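Local atomic coordinates of estrogen receptor (Crassostrea gigas, PDB entry 4N1Y), a protein that belongs to the nuclear hormone receptors and probably activates transcription constitutively, having lost the hormone-controlled switch of its relatives. Residues N39-L44 against L98-D103; R211-G216 against E226-Q231. All blocks are in the same frame, centred on the assembly; numbering follows the deposited sequence.

Interaction 1: residues N39-L44 against L98-D103; sequences NSLVKL and LAFAPD
Leu41 lays its CD2 methyl over one face of the Phe100 ring, 3.8 Å from the ring centroid and 17° off the normal. This is a CH-pi contact: the branch stands above the plane but is offset toward the rim near CG, with Leu41 CD2 3.6 Å from Phe100 CG. The ring also meets that of Phe120, the two planes turned by about 50°. A flat aromatic suits this place because it can offer a face to an aliphatic methyl and still pack against a second ring.

At the CB end of Phe100 the contact passes to Leu44. The first torsion of Leu44 (chi1 -174°) sets CG opposite the backbone N and sends CD2 into the corner where the chain bends at Phe100. Leu44 CD2 lies 3.8 Å from Phe100 CB, and 3.7 Å separates Leu44 CD2 from Ala101 CB; the same methyl faces the carbonyl of Phe100. Ala101 is small enough for the leucine to approach the backbone here. No hydrogen bond joins the two segments, as befits a patch of four buried apolar residues. Were Phe100 an alanine, the ring would be gone, and the space between Leu41 CD2 and Phe120 would probably be left underpacked.

Leu41 and Leu44, three residues apart, share one side of helix 34-56. They pack against the turn between strands 97-99 and 104-107, the small hairpin of the nuclear receptor ligand-binding domain, a part of the fold that borders the hormone pocket in vertebrate estrogen receptors. Strand 104-107 also adds Leu104 against Leu41, while Cys86 of helix 67-89 touches Phe100.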
ATOM      1  N   ASN B  39      12.412 -16.661 -16.872  1.00 68.33           N
ATOM      2  CA  ASN B  39      11.599 -16.865 -18.068  1.00 75.67           C
ATOM      3  C   ASN B  39      10.394 -17.719 -17.696  1.00 65.08           C
ATOM      4  O   ASN B  39       9.304 -17.507 -18.222  1.00 60.64           O
ATOM      5  CB  ASN B  39      12.402 -17.501 -19.237  1.00 80.60           C
ATOM      6  CG  ASN B  39      13.283 -16.485 -20.001  1.00 85.75           C
ATOM      7  OD1 ASN B  39      13.016 -15.287 -20.002  1.00 93.79           O
ATOM      8  ND2 ASN B  39      14.325 -16.980 -20.662  1.00 87.43           N
ATOM      9  N   SER B  40      10.558 -18.607 -16.723  1.00 56.56           N
ATOM     10  CA  SER B  40       9.424 -19.395 -16.268  1.00 60.21           C
ATOM     11  C   SER B  40       8.500 -18.505 -15.445  1.00 55.21           C
ATOM     12  O   SER B  40       7.289 -18.509 -15.659  1.00 53.42           O
ATOM     13  CB  SER B  40       9.871 -20.608 -15.454  1.00 61.99           C
ATOM     14  OG  SER B  40      10.581 -21.525 -16.265  1.00 59.84           O
ATOM     15  N   LEU B  41       9.073 -17.720 -14.534  1.00 50.50           N
ATOM     16  CA  LEU B  41       8.274 -16.794 -13.731  1.00 61.63           C
ATOM     17  C   LEU B  41       7.528 -15.784 -14.584  1.00 60.11           C
ATOM     18  O   LEU B  41       6.356 -15.519 -14.356  1.00 45.49           O
ATOM     19  CB  LEU B  41       9.136 -16.048 -12.712  1.00 62.77           C
ATOM     20  CG  LEU B  41       9.730 -16.868 -11.565  1.00 73.82           C
ATOM     21  CD1 LEU B  41      10.637 -16.000 -10.697  1.00 69.95           C
ATOM     22  CD2 LEU B  41       8.619 -17.511 -10.722  1.00 72.57           C
ATOM     23  N   VAL B  42       8.203 -15.237 -15.584  1.00 76.62           N
ATOM     24  CA  VAL B  42       7.582 -14.239 -16.439  1.00 74.56           C
ATOM     25  C   VAL B  42       6.385 -14.785 -17.187  1.00 74.91           C
ATOM     26  O   VAL B  42       5.364 -14.108 -17.298  1.00 82.17           O
ATOM     27  CB  VAL B  42       8.589 -13.678 -17.472  1.00 63.95           C
ATOM     28  CG1 VAL B  42       7.879 -13.114 -18.698  1.00 64.40           C
ATOM     29  CG2 VAL B  42       9.479 -12.648 -16.827  1.00 65.20           C
ATOM     30  N   LYS B  43       6.494 -16.002 -17.703  1.00 64.35           N
ATOM     31  CA  LYS B  43       5.390 -16.500 -18.496  1.00 70.94           C
ATOM     32  C   LYS B  43       4.345 -17.266 -17.698  1.00 78.57           C
ATOM     33  O   LYS B  43       3.195 -17.372 -18.127  1.00 82.00           O
ATOM     34  CB  LYS B  43       5.918 -17.293 -19.670  1.00 80.12           C
ATOM     35  CG  LYS B  43       5.459 -16.495 -20.837  1.00 99.40           C
ATOM     36  CD  LYS B  43       6.057 -16.717 -22.199  1.00104.25           C
ATOM     37  CE  LYS B  43       5.452 -15.569 -22.946  1.00100.83           C
ATOM     38  NZ  LYS B  43       5.827 -14.268 -22.196  1.00 98.93           N
ATOM     39  N   LEU B  44       4.712 -17.719 -16.505  1.00 69.81           N
ATOM     40  CA  LEU B  44       3.719 -18.227 -15.591  1.00 58.24           C
ATOM     41  C   LEU B  44       2.824 -17.039 -15.286  1.00 64.50           C
ATOM     42  O   LEU B  44       1.596 -17.160 -15.236  1.00 60.33           O
ATOM     43  CB  LEU B  44       4.358 -18.781 -14.331  1.00 50.56           C
ATOM     44  CG  LEU B  44       3.369 -19.466 -13.403  1.00 64.20           C
ATOM     45  CD1 LEU B  44       2.629 -20.584 -14.116  1.00 72.34           C
ATOM     46  CD2 LEU B  44       4.094 -19.984 -12.189  1.00 72.84           C
ATOM     47  N   LEU B  98       7.969 -19.668  -1.696  1.00 56.41           N
ATOM     48  CA  LEU B  98       6.811 -19.216  -2.454  1.00 55.22           C
ATOM     49  C   LEU B  98       6.495 -20.225  -3.548  1.00 55.75           C
ATOM     50  O   LEU B  98       7.366 -20.613  -4.337  1.00 56.07           O
ATOM     51  CB  LEU B  98       7.043 -17.826  -3.038  1.00 37.53           C
ATOM     52  CG  LEU B  98       7.103 -16.759  -1.950  1.00 45.06           C
ATOM     53  CD1 LEU B  98       7.445 -15.400  -2.524  1.00 48.87           C
ATOM     54  CD2 LEU B  98       5.800 -16.710  -1.172  1.00 34.57           C
ATOM     55  N   ALA B  99       5.246 -20.669  -3.567  1.00 54.28           N
ATOM     56  CA  ALA B  99       4.788 -21.621  -4.561  1.00 61.61           C
ATOM     57  C   ALA B  99       4.123 -20.891  -5.727  1.00 64.86           C
ATOM     58  O   ALA B  99       2.919 -20.631  -5.694  1.00 67.10           O
ATOM     59  CB  ALA B  99       3.838 -22.619  -3.933  1.00 60.71           C
ATOM     60  N   PHE B 100       4.908 -20.560  -6.750  1.00 64.97           N
ATOM     61  CA  PHE B 100       4.389 -19.855  -7.924  1.00 64.38           C
ATOM     62  C   PHE B 100       3.502 -20.774  -8.735  1.00 64.31           C
ATOM     63  O   PHE B 100       2.476 -20.373  -9.294  1.00 78.25           O
ATOM     64  CB  PHE B 100       5.537 -19.308  -8.759  1.00 58.28           C
ATOM     65  CG  PHE B 100       6.401 -18.375  -7.993  1.00 61.33           C
ATOM     66  CD1 PHE B 100       6.029 -17.053  -7.824  1.00 51.90           C
ATOM     67  CD2 PHE B 100       7.570 -18.827  -7.400  1.00 72.34           C
ATOM     68  CE1 PHE B 100       6.811 -16.190  -7.084  1.00 57.38           C
ATOM     69  CE2 PHE B 100       8.364 -17.968  -6.665  1.00 73.45           C
ATOM     70  CZ  PHE B 100       7.984 -16.647  -6.505  1.00 65.73           C
ATOM     71  N   ALA B 101       3.916 -22.023  -8.781  1.00 54.72           N
ATOM     72  CA  ALA B 101       3.093 -23.079  -9.301  1.00 59.65           C
ATOM     73  C   ALA B 101       3.414 -24.277  -8.425  1.00 69.99           C
ATOM     74  O   ALA B 101       4.404 -24.250  -7.688  1.00 74.86           O
ATOM     75  CB  ALA B 101       3.400 -23.341 -10.772  1.00 57.03           C
ATOM     76  N   PRO B 102       2.573 -25.321  -8.461  1.00 67.13           N
ATOM     77  CA  PRO B 102       2.972 -26.550  -7.769  1.00 70.75           C
ATOM     78  C   PRO B 102       4.306 -27.033  -8.348  1.00 77.23           C
ATOM     79  O   PRO B 102       5.177 -27.582  -7.670  1.00 76.13           O
ATOM     80  CB  PRO B 102       1.839 -27.530  -8.096  1.00 73.61           C
ATOM     81  CG  PRO B 102       0.692 -26.691  -8.509  1.00 68.46           C
ATOM     82  CD  PRO B 102       1.248 -25.433  -9.094  1.00 67.73           C
ATOM     83  N   ASP B 103       4.442 -26.740  -9.637  1.00 88.34           N
ATOM     84  CA  ASP B 103       5.571 -27.068 -10.490  1.00 83.29           C
ATOM     85  C   ASP B 103       6.828 -26.251 -10.167  1.00 77.15           C
ATOM     86  O   ASP B 103       7.902 -26.523 -10.695  1.00 73.08           O
ATOM     87  CB  ASP B 103       5.120 -26.776 -11.928  1.00 76.80           C
ATOM     88  CG  ASP B 103       5.740 -27.666 -12.947  1.00 90.68           C
ATOM     89  OD1 ASP B 103       6.910 -28.060 -12.779  1.00100.04           O
ATOM     90  OD2 ASP B 103       5.036 -27.975 -13.932  1.00 95.71           O
TER

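Interaction 2: residues R211-G216 against E226-Q231; sequences RLKSEG and EMLDAQ
Lys213 reaches from the end of helix 187-215 to Leu228 and Asp229 on helix 222-229, which by position and sequence corresponds to helix 12, the activation helix of nuclear receptor ligand-binding domains. The close-packed half of the contact is aliphatic. Lys213 CD lies 3.9 Å from Leu228 CD1, and the two side chains run past each other in opposite directions. Leu228 is buried, which suits its branched apolar side chain: Phe209, Phe220 and Trp78 all touch it. A lysine suits the neighbouring place because its methylenes can cover the leucine while its ammonium turns past Leu228 CB to the carboxylate of Asp229.

The other half faces solvent. Asp229 is exposed, and its carboxylate forms a salt bridge with the Lys213 ammonium. The lysine chain leaves its helix with CG anti to the backbone N, then bends at chi3 (69°), which carries NZ across to the aspartate. The modelled separation of 2.3 Å between Lys213 NZ and Asp229 OD1 is too short to be taken literally at this resolution, so the pairing is clearer than its length. Both C-terminal helix ends lie near, so their partial negative charge would probably also suit a lysine. As modelled, OD1 is the nearer oxygen of the carboxylate, with Asp229 OD2 4.0 Å from Lys213 NZ.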
ATOM      1  N   ARG B 211      12.389  -3.346 -15.918  1.00 65.57           N
ATOM      2  CA  ARG B 211      13.829  -3.339 -16.166  1.00 59.96           C
ATOM      3  C   ARG B 211      14.288  -4.663 -16.765  1.00 62.87           C
ATOM      4  O   ARG B 211      15.291  -4.726 -17.464  1.00 72.29           O
ATOM      5  CB  ARG B 211      14.608  -3.051 -14.885  1.00 61.08           C
ATOM      6  CG  ARG B 211      14.667  -1.589 -14.474  1.00 73.59           C
ATOM      7  CD  ARG B 211      15.458  -1.432 -13.194  1.00 86.00           C
ATOM      8  NE  ARG B 211      15.223  -2.531 -12.269  1.00102.05           N
ATOM      9  CZ  ARG B 211      15.906  -2.716 -11.143  1.00100.25           C
ATOM     10  NH1 ARG B 211      16.868  -1.858 -10.798  1.00108.21           N
ATOM     11  NH2 ARG B 211      15.592  -3.736 -10.341  1.00 96.40           N
ATOM     12  N   LEU B 212      13.549  -5.723 -16.473  1.00 65.85           N
ATOM     13  CA  LEU B 212      13.737  -7.007 -17.136  1.00 68.24           C
ATOM     14  C   LEU B 212      13.422  -6.861 -18.605  1.00 71.41           C
ATOM     15  O   LEU B 212      14.175  -7.336 -19.468  1.00 80.80           O
ATOM     16  CB  LEU B 212      12.840  -8.082 -16.531  1.00 69.51           C
ATOM     17  CG  LEU B 212      13.524  -9.084 -15.607  1.00 66.91           C
ATOM     18  CD1 LEU B 212      12.581 -10.240 -15.366  1.00 64.25           C
ATOM     19  CD2 LEU B 212      14.840  -9.546 -16.188  1.00 54.19           C
ATOM     20  N   LYS B 213      12.279  -6.229 -18.874  1.00 58.46           N
ATOM     21  CA  LYS B 213      11.840  -5.984 -20.240  1.00 65.35           C
ATOM     22  C   LYS B 213      12.941  -5.288 -21.013  1.00 72.66           C
ATOM     23  O   LYS B 213      13.295  -5.707 -22.111  1.00 72.41           O
ATOM     24  CB  LYS B 213      10.573  -5.126 -20.263  1.00 58.76           C
ATOM     25  CG  LYS B 213       9.920  -5.032 -21.627  1.00 70.24           C
ATOM     26  CD  LYS B 213       8.638  -4.241 -21.536  1.00 84.04           C
ATOM     27  CE  LYS B 213       8.947  -2.779 -21.257  1.00 91.21           C
ATOM     28  NZ  LYS B 213       7.788  -2.077 -20.637  1.00 86.69           N
ATOM     29  N   SER B 214      13.519  -4.275 -20.373  1.00 80.85           N
ATOM     30  CA  SER B 214      14.541  -3.397 -20.948  1.00 81.85           C
ATOM     31  C   SER B 214      15.893  -4.078 -21.130  1.00 78.46           C
ATOM     32  O   SER B 214      16.734  -3.588 -21.869  1.00 78.39           O
ATOM     33  CB  SER B 214      14.709  -2.148 -20.083  1.00 80.50           C
ATOM     34  OG  SER B 214      13.469  -1.479 -19.932  1.00 80.53           O
ATOM     35  N   GLU B 215      16.119  -5.183 -20.429  1.00 82.45           N
ATOM     36  CA  GLU B 215      17.397  -5.878 -20.525  1.00 86.10           C
ATOM     37  C   GLU B 215      17.323  -6.894 -21.660  1.00 84.79           C
ATOM     38  O   GLU B 215      18.337  -7.438 -22.092  1.00 90.19           O
ATOM     39  CB  GLU B 215      17.708  -6.567 -19.181  1.00 85.31           C
ATOM     40  CG  GLU B 215      18.852  -7.575 -19.178  1.00 94.09           C
ATOM     41  CD  GLU B 215      18.862  -8.445 -17.925  1.00103.20           C
ATOM     42  OE1 GLU B 215      17.778  -8.946 -17.560  1.00104.11           O
ATOM     43  OE2 GLU B 215      19.946  -8.655 -17.326  1.00106.07           O
ATOM     44  N   GLY B 216      16.113  -7.062 -22.193  1.00 76.65           N
ATOM     45  CA  GLY B 216      15.846  -7.768 -23.435  1.00 73.24           C
ATOM     46  C   GLY B 216      16.305  -9.217 -23.516  1.00 78.47           C
ATOM     47  O   GLY B 216      16.133  -9.876 -24.551  1.00 82.99           O
ATOM     48  N   GLU B 226       2.414  -5.258 -22.760  1.00 69.57           N
ATOM     49  CA  GLU B 226       1.516  -4.091 -22.821  1.00 69.67           C
ATOM     50  C   GLU B 226       1.256  -3.600 -21.399  1.00 71.10           C
ATOM     51  O   GLU B 226       1.138  -2.395 -21.159  1.00 78.60           O
ATOM     52  CB  GLU B 226       0.172  -4.373 -23.520  1.00 71.75           C
ATOM     53  CG  GLU B 226       0.225  -5.019 -24.908  1.00 90.01           C
ATOM     54  CD  GLU B 226      -1.162  -5.415 -25.442  1.00106.81           C
ATOM     55  OE1 GLU B 226      -1.987  -5.882 -24.631  1.00108.05           O
ATOM     56  OE2 GLU B 226      -1.400  -5.351 -26.676  1.00112.95           O
ATOM     57  N   MET B 227       1.131  -4.529 -20.458  1.00 58.05           N
ATOM     58  CA  MET B 227       0.900  -4.141 -19.075  1.00 61.46           C
ATOM     59  C   MET B 227       2.040  -3.293 -18.538  1.00 68.72           C
ATOM     60  O   MET B 227       1.818  -2.343 -17.787  1.00 77.51           O
ATOM     61  CB  MET B 227       0.705  -5.372 -18.195  1.00 54.19           C
ATOM     62  CG  MET B 227      -0.470  -6.177 -18.648  1.00 57.64           C
ATOM     63  SD  MET B 227      -1.989  -5.223 -18.472  1.00 75.68           S
ATOM     64  CE  MET B 227      -2.395  -5.549 -16.771  1.00 63.99           C
ATOM     65  N   LEU B 228       3.259  -3.616 -18.948  1.00 67.90           N
ATOM     66  CA  LEU B 228       4.414  -2.896 -18.442  1.00 65.16           C
ATOM     67  C   LEU B 228       4.452  -1.502 -19.049  1.00 67.17           C
ATOM     68  O   LEU B 228       4.768  -0.527 -18.365  1.00 71.98           O
ATOM     69  CB  LEU B 228       5.694  -3.671 -18.746  1.00 55.73           C
ATOM     70  CG  LEU B 228       5.824  -4.927 -17.884  1.00 51.10           C
ATOM     71  CD1 LEU B 228       7.034  -5.745 -18.276  1.00 51.33           C
ATOM     72  CD2 LEU B 228       5.862  -4.581 -16.403  1.00 43.47           C
ATOM     73  N   ASP B 229       4.088  -1.407 -20.325  1.00 64.55           N
ATOM     74  CA  ASP B 229       4.159  -0.137 -21.039  1.00 70.99           C
ATOM     75  C   ASP B 229       2.976   0.784 -20.746  1.00 65.94           C
ATOM     76  O   ASP B 229       2.950   1.927 -21.199  1.00 72.36           O
ATOM     77  CB  ASP B 229       4.251  -0.391 -22.550  1.00 70.13           C
ATOM     78  CG  ASP B 229       5.575  -1.035 -22.960  1.00 80.83           C
ATOM     79  OD1 ASP B 229       6.582  -0.885 -22.234  1.00 82.83           O
ATOM     80  OD2 ASP B 229       5.611  -1.702 -24.016  1.00 88.10           O
ATOM     81  N   ALA B 230       2.021   0.286 -19.970  1.00 61.19           N
ATOM     82  CA  ALA B 230       0.876   1.065 -19.498  1.00 65.04           C
ATOM     83  C   ALA B 230       1.263   2.030 -18.380  1.00 77.40           C
ATOM     84  O   ALA B 230       0.506   2.940 -18.051  1.00 83.74           O
ATOM     85  CB  ALA B 230      -0.248   0.148 -19.045  1.00 53.48           C
ATOM     86  N   GLN B 231       2.429   1.815 -17.781  1.00 84.73           N
ATOM     87  CA  GLN B 231       2.951   2.771 -16.819  1.00 83.03           C
ATOM     88  C   GLN B 231       3.912   3.733 -17.518  1.00 93.51           C
ATOM     89  O   GLN B 231       3.482   4.650 -18.226  1.00101.04           O
ATOM     90  CB  GLN B 231       3.685   2.072 -15.667  1.00 72.44           C
ATOM     91  CG  GLN B 231       3.062   0.830 -14.941  1.00 89.31           C
ATOM     92  CD  GLN B 231       1.564   0.583 -15.099  1.00 91.29           C
ATOM     93  OE1 GLN B 231       0.750   1.512 -15.141  1.00106.16           O
ATOM     94  NE2 GLN B 231       1.189  -0.700 -15.124  1.00 75.90           N
TER

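In the fold
Helix 34-56 connects the two contacts. Interaction 1 uses the side that bears Leu41 and Leu44, whereas Val42, between them in sequence, turns to the end of helix 187-215: Val42 CG2 and Leu212 CD1 pack at 4.2 Å. The centres of interactions 1 and 2 lie about 19 Å apart. A further link is the hydrogen bond from Thr219 N, in the loop leading from helix 187-215 to helix 222-229, to Asn39 OD1. In vertebrate relatives the hormone pocket lies between the hairpin region and the activation helix. Here helix 222-229 also rests on the core, Met227 touching Leu49 and Trp78, an arrangement consistent with an active-like state.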